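Local coordinates for beta-xylanase (PDB 7NWN), which forms the calcium-binding family 9 carbohydrate-binding module of a multimodular xylanase and probably attaches the enzyme to plant polysaccharides, at residues 183-187 with 188-192. Residues are numbered along the deposited sequence; the frame is centred on the assembly and turned at random.
Sequences MFDNT and GNAWQ
Asp-185 reaches across the loop to Asn-189 and Ala-190, its carboxylate filling the inside of the turn that the chain makes around it. Its CB sets out toward residues 188-192 with CG anti to the backbone N (chi1 174°), and both syn lone pairs point out past the end of the carboxylate. OD1 accepts the hydroxyl of Thr-187, OG1 to OD1 2.8 Å, on one; Asn-189 N lies 2.9 Å from OD2, on the other. The Thr-187 amide sits over one face and bonds weakly to OD1; the Ala-190 amide comes over the opposite face, N 3.0 Å from OD2. That weak Thr-187 N to Asp-185 OD1 bond, side chain to the amide two residues on, closes an Asx turn, in a loop joining strands 177-182 and 198-202 of the CBM9 β-fold. Aspartate suits this buried spot, since one short side chain supplies acceptors for several amides. Gly-188 takes the positive phi (78°) that swings the chain round, and the small CB of Ala-190 fits 3.7 Å from Asp-185 OD2. Near the surface, the Thr-187 hydroxyl serves both OD1 and a water, to which Asn-189 donates through ND2 while its OD1 accepts Gln-192 NE2 at 2.8 Å.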
loop_
_atom_site.group_PDB
_atom_site.type_symbol
_atom_site.label_atom_id
_atom_site.label_comp_id
_atom_site.label_asym_id
_atom_site.label_seq_id
_atom_site.Cartn_x
_atom_site.Cartn_y
_atom_site.Cartn_z
ATOM N N MET A 183 -5.467 5.800 5.760
ATOM C CA MET A 183 -6.596 5.805 4.836
ATOM C C MET A 183 -7.883 5.577 5.656
ATOM O O MET A 183 -8.818 6.359 5.533
ATOM C CB MET A 183 -6.450 4.731 3.727
ATOM C CG MET A 183 -7.607 4.744 2.703
ATOM S SD MET A 183 -7.678 6.289 1.826
ATOM C CE MET A 183 -9.448 6.460 1.646
ATOM N N PHE A 184 -7.881 4.539 6.498
ATOM C CA PHE A 184 -9.076 3.962 7.107
ATOM C C PHE A 184 -9.074 3.995 8.650
ATOM O O PHE A 184 -10.092 4.305 9.233
ATOM C CB PHE A 184 -9.264 2.521 6.630
ATOM C CG PHE A 184 -9.655 2.412 5.180
ATOM C CD1 PHE A 184 -10.790 3.066 4.690
ATOM C CD2 PHE A 184 -8.878 1.667 4.291
ATOM C CE1 PHE A 184 -11.161 2.961 3.348
ATOM C CE2 PHE A 184 -9.276 1.541 2.962
ATOM C CZ PHE A 184 -10.397 2.203 2.484
ATOM N N ASP A 185 -7.973 3.645 9.327
ATOM C CA ASP A 185 -7.984 3.554 10.781
ATOM C C ASP A 185 -7.561 4.878 11.434
ATOM O O ASP A 185 -6.472 5.396 11.181
ATOM C CB ASP A 185 -7.060 2.429 11.247
ATOM C CG ASP A 185 -6.906 2.376 12.764
ATOM O OD1 ASP A 185 -7.955 2.596 13.474
ATOM O OD2 ASP A 185 -5.769 2.056 13.229
ATOM N N ASN A 186 -8.412 5.416 12.322
ATOM C CA ASN A 186 -8.040 6.622 13.060
ATOM C C ASN A 186 -7.618 6.328 14.505
ATOM O O ASN A 186 -7.483 7.269 15.261
ATOM C CB ASN A 186 -9.117 7.717 13.016
ATOM C CG ASN A 186 -10.440 7.321 13.663
ATOM O OD1 ASN A 186 -10.598 6.253 14.247
ATOM N ND2 ASN A 186 -11.421 8.188 13.540
ATOM N N THR A 187 -7.368 5.066 14.880
ATOM C CA THR A 187 -7.207 4.735 16.288
ATOM C C THR A 187 -5.787 4.308 16.626
ATOM O O THR A 187 -5.532 3.961 17.777
ATOM C CB THR A 187 -8.129 3.593 16.753
ATOM O OG1 THR A 187 -7.649 2.350 16.243
ATOM C CG2 THR A 187 -9.594 3.783 16.406
ATOM N N GLY A 188 -4.889 4.239 15.635
ATOM C CA GLY A 188 -3.505 3.854 15.901
ATOM C C GLY A 188 -3.334 2.353 16.087
ATOM O O GLY A 188 -2.284 1.915 16.550
ATOM N N ASN A 189 -4.326 1.544 15.656
ATOM C CA ASN A 189 -4.298 0.158 16.110
ATOM C C ASN A 189 -4.264 -0.903 15.011
ATOM O O ASN A 189 -4.187 -2.093 15.342
ATOM C CB ASN A 189 -5.394 -0.115 17.135
ATOM C CG ASN A 189 -4.876 0.034 18.550
ATOM O OD1 ASN A 189 -3.759 -0.408 18.868
ATOM N ND2 ASN A 189 -5.675 0.686 19.374
ATOM N N ALA A 190 -4.277 -0.471 13.734
ATOM C CA ALA A 190 -4.194 -1.369 12.584
ATOM C C ALA A 190 -3.031 -2.324 12.717
ATOM O O ALA A 190 -3.088 -3.444 12.189
ATOM C CB ALA A 190 -4.102 -0.604 11.267
ATOM N N TRP A 191 -1.965 -1.888 13.399
ATOM C CA TRP A 191 -0.840 -2.808 13.550
ATOM C C TRP A 191 -1.162 -4.031 14.417
ATOM O O TRP A 191 -0.366 -4.983 14.436
ATOM C CB TRP A 191 0.400 -2.081 14.065
ATOM C CG TRP A 191 0.294 -1.620 15.486
ATOM C CD1 TRP A 191 -0.342 -0.507 15.957
ATOM C CD2 TRP A 191 0.853 -2.295 16.634
ATOM N NE1 TRP A 191 -0.224 -0.452 17.322
ATOM C CE2 TRP A 191 0.531 -1.510 17.766
ATOM C CE3 TRP A 191 1.605 -3.462 16.814
ATOM C CZ2 TRP A 191 0.935 -1.871 19.059
ATOM C CZ3 TRP A 191 2.007 -3.818 18.087
ATOM C CH2 TRP A 191 1.663 -3.039 19.197
ATOM N N GLN A 192 -2.303 -3.980 15.133
ATOM C CA GLN A 192 -2.637 -4.981 16.158
ATOM C C GLN A 192 -3.967 -5.655 15.838
ATOM O O GLN A 192 -4.186 -6.767 16.275
ATOM C CB GLN A 192 -2.860 -4.344 17.541
ATOM C CG GLN A 192 -1.579 -4.053 18.276
ATOM C CD GLN A 192 -1.789 -3.697 19.726
ATOM O OE1 GLN A 192 -1.412 -4.469 20.587
ATOM N NE2 GLN A 192 -2.417 -2.570 20.005
HETATM O O HOH W 1 -4.708 5.798 13.156
HETATM O O HOH W 2 -8.295 0.184 18.395
#